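Local atomic coordinates of protein stn1 (Schizosaccharomyces pombe, PDB entry 3KF6), a protein that binds single-stranded telomeric DNA and, partnered with Ten1, is required for telomere maintenance in fission yeast. Residues P20-D25 and V70-G75; I50-Y55 and V103-K108; L78-I83 and V116-Q121. One frame throughout, in Å; residues are numbered along the deposited sequence.

Contact 1 (P20-D25 and V70-G75)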
loop_
_atom_site.group_PDB
_atom_site.type_symbol
_atom_site.label_atom_id
_atom_site.label_comp_id
_atom_site.label_asym_id
_atom_site.label_seq_id
_atom_site.Cartn_x
_atom_site.Cartn_y
_atom_site.Cartn_z
ATOM N N PRO A 20 -6.646 -6.344 -11.771
ATOM C CA PRO A 20 -5.690 -5.850 -10.771
ATOM C C PRO A 20 -5.832 -4.322 -10.773
ATOM O O PRO A 20 -5.634 -3.674 -11.800
ATOM C CB PRO A 20 -4.349 -6.336 -11.315
ATOM C CG PRO A 20 -4.554 -6.273 -12.808
ATOM C CD PRO A 20 -5.958 -6.805 -12.994
ATOM N N MET A 21 -6.182 -3.745 -9.628
ATOM C CA MET A 21 -6.405 -2.302 -9.557
ATOM C C MET A 21 -5.756 -1.586 -8.382
ATOM O O MET A 21 -5.415 -2.200 -7.372
ATOM C CB MET A 21 -7.909 -2.022 -9.475
ATOM C CG MET A 21 -8.730 -2.498 -10.658
ATOM S SD MET A 21 -10.502 -2.144 -10.406
ATOM C CE MET A 21 -10.509 -0.358 -10.506
ATOM N N PHE A 22 -5.602 -0.272 -8.530
ATOM C CA PHE A 22 -5.090 0.574 -7.461
ATOM C C PHE A 22 -6.330 0.965 -6.668
ATOM O O PHE A 22 -7.409 1.141 -7.239
ATOM C CB PHE A 22 -4.421 1.831 -8.021
ATOM C CG PHE A 22 -3.038 1.592 -8.542
ATOM C CD1 PHE A 22 -2.726 1.845 -9.875
ATOM C CD2 PHE A 22 -2.039 1.111 -7.697
ATOM C CE1 PHE A 22 -1.434 1.624 -10.360
ATOM C CE2 PHE A 22 -0.743 0.889 -8.175
ATOM C CZ PHE A 22 -0.444 1.146 -9.509
ATOM N N ILE A 23 -6.173 1.114 -5.360
ATOM C CA ILE A 23 -7.294 1.445 -4.496
ATOM C C ILE A 23 -7.998 2.750 -4.853
ATOM O O ILE A 23 -9.222 2.825 -4.782
ATOM C CB ILE A 23 -6.832 1.422 -3.021
ATOM C CG1 ILE A 23 -6.525 -0.031 -2.639
ATOM C CG2 ILE A 23 -7.897 2.023 -2.100
ATOM C CD1 ILE A 23 -5.827 -0.201 -1.296
ATOM N N SER A 24 -7.243 3.767 -5.255
ATOM C CA SER A 24 -7.866 5.033 -5.623
ATOM C C SER A 24 -8.849 4.820 -6.781
ATOM O O SER A 24 -9.884 5.478 -6.846
ATOM C CB SER A 24 -6.805 6.058 -6.019
ATOM O OG SER A 24 -6.069 5.617 -7.141
ATOM N N ASP A 25 -8.530 3.899 -7.686
ATOM C CA ASP A 25 -9.412 3.629 -8.821
ATOM C C ASP A 25 -10.617 2.801 -8.394
ATOM O O ASP A 25 -11.706 2.923 -8.968
ATOM C CB ASP A 25 -8.646 2.922 -9.948
ATOM C CG ASP A 25 -7.648 3.843 -10.632
ATOM O OD1 ASP A 25 -8.000 5.022 -10.858
ATOM O OD2 ASP A 25 -6.524 3.397 -10.950
ATOM N N VAL A 70 -6.256 -1.517 4.050
ATOM C CA VAL A 70 -5.041 -1.645 3.246
ATOM C C VAL A 70 -4.707 -0.359 2.503
ATOM O O VAL A 70 -5.595 0.315 1.984
ATOM C CB VAL A 70 -5.202 -2.800 2.231
ATOM C CG1 VAL A 70 -3.935 -2.958 1.388
ATOM C CG2 VAL A 70 -5.508 -4.100 2.984
ATOM N N ASP A 71 -3.415 -0.034 2.455
ATOM C CA ASP A 71 -2.939 1.169 1.782
ATOM C C ASP A 71 -1.948 0.789 0.688
ATOM O O ASP A 71 -0.960 0.117 0.963
ATOM C CB ASP A 71 -2.244 2.085 2.798
ATOM C CG ASP A 71 -1.782 3.398 2.192
ATOM O OD1 ASP A 71 -2.224 3.724 1.074
ATOM O OD2 ASP A 71 -0.989 4.117 2.844
ATOM N N ASP A 72 -2.214 1.202 -0.548
ATOM C CA ASP A 72 -1.282 0.924 -1.639
ATOM C C ASP A 72 -0.617 2.223 -2.120
ATOM O O ASP A 72 -0.011 2.264 -3.191
ATOM C CB ASP A 72 -1.993 0.215 -2.799
ATOM C CG ASP A 72 -3.040 1.077 -3.459
ATOM O OD1 ASP A 72 -3.279 2.199 -2.967
ATOM O OD2 ASP A 72 -3.631 0.626 -4.471
ATOM N N CYS A 73 -0.736 3.270 -1.302
ATOM C CA CYS A 73 -0.157 4.590 -1.573
ATOM C C CYS A 73 -0.779 5.304 -2.761
ATOM O O CYS A 73 -0.213 6.274 -3.266
ATOM C CB CYS A 73 1.357 4.487 -1.794
ATOM S SG CYS A 73 2.262 3.778 -0.398
ATOM N N SER A 74 -1.945 4.847 -3.204
ATOM C CA SER A 74 -2.588 5.482 -4.348
ATOM C C SER A 74 -3.411 6.717 -3.988
ATOM O O SER A 74 -4.020 7.329 -4.861
ATOM C CB SER A 74 -3.469 4.465 -5.085
ATOM O OG SER A 74 -4.548 4.049 -4.269
ATOM N N GLY A 75 -3.428 7.082 -2.707
ATOM C CA GLY A 75 -4.176 8.255 -2.285
ATOM C C GLY A 75 -5.418 7.947 -1.475
ATOM O O GLY A 75 -6.027 8.852 -0.894
HETATM O O HOH W 1 -3.724 -2.150 -5.168
HETATM O O HOH W 2 -3.656 8.025 -7.427
#
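D72 and S74 are turned alike: a first torsion of 65° places D72 CG and S74 OG each between the backbone N and carbonyl carbon of its residue, and both groups meet the start of helix 23-26. The loop after strand 65-71 of the OB fold makes two successive Asx turns, D71 OD1 accepting from C73 N and D72 OD1 from S74 N, and receives the start of that helix. The two oxygens of D72 have different tasks. OD2 accepts the I23 N-H on its syn side in a nearly straight bond, 2.7 Å from I23 N to D72 OD2 with 171° at the hydrogen. OD1 is gripped inside its own loop by S74 N from above the carboxylate plane and by the S74 hydroxyl on its syn lone pair, S74 OG lying 2.6 Å from D72 OD1. With its proton directed at D72 OD1, S74 OG accepts from S24 N, 2.9 Å away. Two amides of the first helical turn are thus met by loop side chains, and a negative carboxylate at the N-terminal end of a helix is likely to be favourable with the helix dipole. F22, at the N-cap position, turns a ring edge to this carboxylate, its CD2 3.6 Å from D72 OD2. I23 slides past D72 in the opposite direction, and its CD1 comes 3.3 Å from V70 O. An alanine in place of D72 would probably leave I23 N without its acceptor and the S74 hydroxyl free to turn away from S24 N. Ten1 closes over the loop: R101 of the Ten1 chain bonds to D72 O, and S6 of that chain bonds to D71 OD1. A water oxygen lies 2.7 Å from S74 O, to which it donates, and reaches S24 OG only weakly.

Contact 2 (I50-Y55 and V103-K108)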
loop_
_atom_site.group_PDB
_atom_site.type_symbol
_atom_site.label_atom_id
_atom_site.label_comp_id
_atom_site.label_asym_id
_atom_site.label_seq_id
_atom_site.Cartn_x
_atom_site.Cartn_y
_atom_site.Cartn_z
ATOM N N ILE A 50 -11.989 -8.060 -8.234
ATOM C CA ILE A 50 -10.796 -7.215 -8.215
ATOM C C ILE A 50 -9.681 -7.756 -7.323
ATOM O O ILE A 50 -9.931 -8.511 -6.381
ATOM C CB ILE A 50 -11.171 -5.803 -7.701
ATOM C CG1 ILE A 50 -12.247 -5.197 -8.602
ATOM C CG2 ILE A 50 -9.945 -4.905 -7.652
ATOM C CD1 ILE A 50 -12.814 -3.906 -8.076
ATOM N N GLN A 51 -8.449 -7.353 -7.626
ATOM C CA GLN A 51 -7.293 -7.752 -6.832
ATOM C C GLN A 51 -6.553 -6.475 -6.432
ATOM O O GLN A 51 -6.335 -5.592 -7.266
ATOM C CB GLN A 51 -6.350 -8.636 -7.650
ATOM C CG GLN A 51 -5.178 -9.198 -6.846
ATOM C CD GLN A 51 -4.044 -9.682 -7.733
ATOM O OE1 GLN A 51 -3.371 -8.885 -8.386
ATOM N NE2 GLN A 51 -3.831 -10.994 -7.765
ATOM N N ILE A 52 -6.182 -6.374 -5.161
ATOM C CA ILE A 52 -5.438 -5.217 -4.683
ATOM C C ILE A 52 -4.218 -5.696 -3.905
ATOM O O ILE A 52 -4.184 -6.832 -3.418
ATOM C CB ILE A 52 -6.312 -4.275 -3.794
ATOM C CG1 ILE A 52 -6.836 -5.005 -2.552
ATOM C CG2 ILE A 52 -7.485 -3.743 -4.603
ATOM C CD1 ILE A 52 -5.923 -4.915 -1.363
ATOM N N VAL A 53 -3.205 -4.837 -3.820
ATOM C CA VAL A 53 -1.979 -5.173 -3.109
ATOM C C VAL A 53 -1.501 -3.963 -2.321
ATOM O O VAL A 53 -1.352 -2.874 -2.879
ATOM C CB VAL A 53 -0.844 -5.577 -4.086
ATOM C CG1 VAL A 53 0.446 -5.792 -3.307
ATOM C CG2 VAL A 53 -1.215 -6.846 -4.843
ATOM N N GLY A 54 -1.246 -4.153 -1.031
ATOM C CA GLY A 54 -0.791 -3.041 -0.214
ATOM C C GLY A 54 -0.457 -3.491 1.191
ATOM O O GLY A 54 -0.581 -4.675 1.501
ATOM N N TYR A 55 -0.026 -2.567 2.044
ATOM C CA TYR A 55 0.312 -2.947 3.414
ATOM C C TYR A 55 -0.881 -2.705 4.333
ATOM O O TYR A 55 -1.746 -1.880 4.040
ATOM C CB TYR A 55 1.546 -2.173 3.922
ATOM C CG TYR A 55 1.326 -0.697 4.185
ATOM C CD1 TYR A 55 1.530 0.252 3.179
ATOM C CD2 TYR A 55 0.877 -0.253 5.430
ATOM C CE1 TYR A 55 1.282 1.615 3.408
ATOM C CE2 TYR A 55 0.627 1.105 5.669
ATOM C CZ TYR A 55 0.828 2.027 4.652
ATOM O OH TYR A 55 0.526 3.354 4.873
ATOM N N VAL A 103 -0.177 -7.510 1.790
ATOM C CA VAL A 103 -1.077 -8.567 1.346
ATOM C C VAL A 103 -1.581 -8.342 -0.068
ATOM O O VAL A 103 -1.671 -7.199 -0.540
ATOM C CB VAL A 103 -2.332 -8.698 2.262
ATOM C CG1 VAL A 103 -1.923 -9.128 3.669
ATOM C CG2 VAL A 103 -3.106 -7.377 2.295
ATOM N N CYS A 104 -1.883 -9.451 -0.737
ATOM C CA CYS A 104 -2.458 -9.453 -2.076
ATOM C C CYS A 104 -3.844 -10.050 -1.825
ATOM O O CYS A 104 -3.963 -11.198 -1.394
ATOM C CB CYS A 104 -1.668 -10.364 -3.018
ATOM S SG CYS A 104 -2.462 -10.551 -4.623
ATOM N N VAL A 105 -4.883 -9.262 -2.072
ATOM C CA VAL A 105 -6.251 -9.705 -1.824
ATOM C C VAL A 105 -7.104 -9.776 -3.080
ATOM O O VAL A 105 -7.107 -8.851 -3.891
ATOM C CB VAL A 105 -6.963 -8.748 -0.844
ATOM C CG1 VAL A 105 -8.386 -9.235 -0.580
ATOM C CG2 VAL A 105 -6.169 -8.639 0.452
ATOM N N PHE A 106 -7.834 -10.879 -3.226
ATOM C CA PHE A 106 -8.732 -11.051 -4.360
ATOM C C PHE A 106 -10.141 -11.067 -3.786
ATOM O O PHE A 106 -10.406 -11.784 -2.820
ATOM C CB PHE A 106 -8.458 -12.374 -5.074
ATOM C CG PHE A 106 -9.377 -12.634 -6.238
ATOM C CD1 PHE A 106 -9.372 -11.794 -7.350
ATOM C CD2 PHE A 106 -10.258 -13.713 -6.218
ATOM C CE1 PHE A 106 -10.232 -12.025 -8.427
ATOM C CE2 PHE A 106 -11.121 -13.952 -7.291
ATOM C CZ PHE A 106 -11.106 -13.107 -8.396
ATOM N N GLY A 107 -11.043 -10.280 -4.361
ATOM C CA GLY A 107 -12.399 -10.258 -3.844
ATOM C C GLY A 107 -13.376 -9.526 -4.734
ATOM O O GLY A 107 -13.041 -9.127 -5.851
ATOM N N LYS A 108 -14.599 -9.360 -4.243
ATOM C CA LYS A 108 -15.620 -8.660 -5.005
ATOM C C LYS A 108 -15.944 -7.341 -4.334
ATOM O O LYS A 108 -15.877 -7.219 -3.112
ATOM C CB LYS A 108 -16.893 -9.507 -5.124
ATOM C CG LYS A 108 -17.443 -10.024 -3.808
ATOM C CD LYS A 108 -18.789 -10.712 -4.018
ATOM C CE LYS A 108 -19.255 -11.451 -2.773
ATOM N NZ LYS A 108 -18.414 -12.645 -2.479
#
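Q51 and C104 meet side chain to side chain on one face of an antiparallel strand pair, while I52 and V105 lie side by side on the other, pointing the same way. The pair joins the first and fourth strands of the OB barrel. Q51 has CG anti to its backbone N (chi1 -175°) and an extended chain beyond, which carries the amide over to the sulphur, NE2 standing 3.5 Å from C104 SG. Its OE1 accepts instead from R139. V53 comes to the same sulphur with one branch, its CG2 3.9 Å from C104 SG. F106 completes this face: its ring turns an edge toward CB of Q51, and its CD1 lies 3.5 Å from I50 O.

On the opposite face I52 holds CG1 between its backbone N and carbonyl carbon (chi1 60°), and a chi2 of 90° sets CD1, which lies 4.0 Å from V105 CB. I50 and V103 point to this side too, each facing a glycine, G107 and G54, in a hydrogen-bonded pair. Six backbone bonds fix the register, two for each of the pairs I50-G107, I52-V105 and G54-V103. The shortest, I50 N to G107 O at 2.8 Å, is nearly linear. Between them the CA-H groups of Q51, F106, V53 and C104 point to carbonyls of the adjoining hydrogen-bonded pairs, Q51 CA lying 3.1 Å from V105 O.

The I52 and V105 side chains pack on L118 of strand 117-120 in the barrel interior. On the outer side V53 lies against helix 130-153, touching E132, A135 and R139, while C104 and F106 touch strand 122-126 at E124 and S122.

Contact 3 (L78-I83 and V116-Q121); sequences LRVVFI and VELIAQ
Parallel pairing of strands 77-83 and 117-120, the closure between the third and fifth strands of an OB barrel, is made here by V80 beside L118 and V81 beside I119. Three backbone bonds join them: L118 N to R79 O, V81 N to L118 O at 2.7 Å, and A120 N to V81 O. Inside the barrel L78 and L118 cross at about a right angle, L78 CD2 lying 3.8 Å from L118 CB. A120 presses its methyl over one face of the F82 ring in a CH-pi contact, CB 3.8 Å from the ring centroid and offset toward the rim near CE2. F123 meets the same ring edge-to-face. The same A120 CB also touches V80 CG1 at 3.9 Å.

On the other face V81 and I119 lie side by side; in I119 chi1 sets CG1 anti to the carbonyl carbon, and a chi2 of -59° turns CD1 to V81 CB, 3.7 Å away. E117 lays its carboxylate carbon CD 3.8 Å from V81 CG2.

The strand directions differ by 32°, and water bridges both ends of the pairing: one links R79 N to V116 O, another I83 N to A120 O. Direct amide bonds are thus confined to the middle, flanked by apolar packing on both faces, with water satisfying backbone groups at the ends.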
loop_
_atom_site.group_PDB
_atom_site.type_symbol
_atom_site.label_atom_id
_atom_site.label_comp_id
_atom_site.label_asym_id
_atom_site.label_seq_id
_atom_site.Cartn_x
_atom_site.Cartn_y
_atom_site.Cartn_z
ATOM N N LEU A 78 -8.385 1.099 1.512
ATOM C CA LEU A 78 -9.559 0.275 1.274
ATOM C C LEU A 78 -9.834 -0.690 2.420
ATOM O O LEU A 78 -8.927 -1.352 2.916
ATOM C CB LEU A 78 -9.365 -0.521 -0.020
ATOM C CG LEU A 78 -10.527 -1.401 -0.496
ATOM C CD1 LEU A 78 -11.701 -0.525 -0.899
ATOM C CD2 LEU A 78 -10.073 -2.255 -1.678
ATOM N N ARG A 79 -11.096 -0.765 2.835
ATOM C CA ARG A 79 -11.485 -1.688 3.887
ATOM C C ARG A 79 -11.715 -3.038 3.218
ATOM O O ARG A 79 -12.500 -3.141 2.274
ATOM C CB ARG A 79 -12.772 -1.215 4.570
ATOM C CG ARG A 79 -12.558 -0.224 5.703
ATOM C CD ARG A 79 -13.908 0.251 6.245
ATOM N NE ARG A 79 -13.809 0.901 7.550
ATOM C CZ ARG A 79 -13.677 0.256 8.707
ATOM N NH1 ARG A 79 -13.624 -1.069 8.737
ATOM N NH2 ARG A 79 -13.607 0.940 9.841
ATOM N N VAL A 80 -11.010 -4.059 3.697
ATOM C CA VAL A 80 -11.122 -5.414 3.161
ATOM C C VAL A 80 -11.827 -6.264 4.211
ATOM O O VAL A 80 -11.316 -6.459 5.313
ATOM C CB VAL A 80 -9.723 -5.998 2.857
ATOM C CG1 VAL A 80 -9.842 -7.436 2.347
ATOM C CG2 VAL A 80 -9.028 -5.125 1.827
ATOM N N VAL A 81 -13.001 -6.772 3.847
ATOM C CA VAL A 81 -13.829 -7.555 4.753
ATOM C C VAL A 81 -13.705 -9.069 4.642
ATOM O O VAL A 81 -13.814 -9.638 3.555
ATOM C CB VAL A 81 -15.310 -7.190 4.550
ATOM C CG1 VAL A 81 -16.178 -7.951 5.531
ATOM C CG2 VAL A 81 -15.494 -5.694 4.698
ATOM N N PHE A 82 -13.486 -9.706 5.786
ATOM C CA PHE A 82 -13.392 -11.160 5.873
ATOM C C PHE A 82 -14.589 -11.676 6.669
ATOM O O PHE A 82 -14.618 -11.555 7.893
ATOM C CB PHE A 82 -12.103 -11.583 6.578
ATOM C CG PHE A 82 -10.865 -11.291 5.790
ATOM C CD1 PHE A 82 -10.287 -10.029 5.823
ATOM C CD2 PHE A 82 -10.303 -12.272 4.974
ATOM C CE1 PHE A 82 -9.165 -9.742 5.048
ATOM C CE2 PHE A 82 -9.184 -11.996 4.199
ATOM C CZ PHE A 82 -8.614 -10.727 4.237
ATOM N N ILE A 83 -15.579 -12.230 5.974
ATOM C CA ILE A 83 -16.764 -12.772 6.646
ATOM C C ILE A 83 -16.354 -14.102 7.268
ATOM O O ILE A 83 -16.201 -15.109 6.576
ATOM C CB ILE A 83 -17.915 -12.997 5.653
ATOM C CG1 ILE A 83 -18.269 -11.676 4.971
ATOM C CG2 ILE A 83 -19.143 -13.548 6.392
ATOM C CD1 ILE A 83 -19.219 -11.821 3.809
ATOM N N VAL A 116 -17.209 2.214 -0.763
ATOM C CA VAL A 116 -17.056 0.868 -1.292
ATOM C C VAL A 116 -16.068 0.101 -0.421
ATOM O O VAL A 116 -15.189 0.692 0.202
ATOM C CB VAL A 116 -16.523 0.898 -2.745
ATOM C CG1 VAL A 116 -15.148 1.536 -2.778
ATOM C CG2 VAL A 116 -16.470 -0.512 -3.319
ATOM N N GLU A 117 -16.235 -1.213 -0.369
ATOM C CA GLU A 117 -15.352 -2.077 0.403
ATOM C C GLU A 117 -15.113 -3.331 -0.418
ATOM O O GLU A 117 -15.796 -3.569 -1.410
ATOM C CB GLU A 117 -15.979 -2.436 1.754
ATOM C CG GLU A 117 -17.429 -2.879 1.675
ATOM C CD GLU A 117 -17.973 -3.346 3.014
ATOM O OE1 GLU A 117 -17.716 -2.672 4.035
ATOM O OE2 GLU A 117 -18.664 -4.387 3.042
ATOM N N LEU A 118 -14.129 -4.124 -0.020
ATOM C CA LEU A 118 -13.818 -5.337 -0.752
ATOM C C LEU A 118 -14.088 -6.556 0.116
ATOM O O LEU A 118 -13.548 -6.666 1.216
ATOM C CB LEU A 118 -12.342 -5.312 -1.177
ATOM C CG LEU A 118 -11.805 -6.494 -1.986
ATOM C CD1 LEU A 118 -12.444 -6.510 -3.360
ATOM C CD2 LEU A 118 -10.285 -6.363 -2.109
ATOM N N ILE A 119 -14.938 -7.459 -0.366
ATOM C CA ILE A 119 -15.228 -8.676 0.380
ATOM C C ILE A 119 -14.216 -9.691 -0.124
ATOM O O ILE A 119 -14.267 -10.115 -1.278
ATOM C CB ILE A 119 -16.655 -9.199 0.105
ATOM C CG1 ILE A 119 -17.687 -8.093 0.359
ATOM C CG2 ILE A 119 -16.923 -10.432 0.971
ATOM C CD1 ILE A 119 -17.686 -7.527 1.765
ATOM N N ALA A 120 -13.288 -10.071 0.745
ATOM C CA ALA A 120 -12.228 -10.999 0.376
ATOM C C ALA A 120 -12.679 -12.424 0.089
ATOM O O ALA A 120 -13.496 -12.985 0.818
ATOM C CB ALA A 120 -11.159 -11.018 1.466
ATOM N N GLN A 121 -12.134 -12.996 -0.980
ATOM C CA GLN A 121 -12.426 -14.376 -1.350
ATOM C C GLN A 121 -11.173 -15.184 -1.036
ATOM O O GLN A 121 -11.242 -16.359 -0.677
ATOM C CB GLN A 121 -12.769 -14.495 -2.834
ATOM C CG GLN A 121 -12.954 -15.943 -3.271
ATOM C CD GLN A 121 -13.515 -16.077 -4.669
ATOM O OE1 GLN A 121 -14.698 -15.832 -4.901
ATOM N NE2 GLN A 121 -12.663 -16.459 -5.615
HETATM O O HOH W 3 -12.961 1.174 1.805
HETATM O O HOH W 4 -14.974 -12.801 3.176
#

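Overall arrangement
Contacts 2 and 3 pair strands of one OB barrel; contact 1 sets the chain before it against a barrel loop. Contact 2, nearest the centre of the chain, is antiparallel and contact 3 parallel, and they share a border, since strand 102-110 also pairs with strand 117-120; K108 O bonds to I119 N and F106 O to Q121 N. Contacts 1 and 2 are buried, contact 3 only partly, with water at its ends. In contact 1 side-chain oxygens meet helix amides, and Ten1 lies against its loop. M21 N to Q51 O and I23 packing on L78 tie the preceding chain to the barrel, while V70 N to L78 O is a strand-to-strand bond.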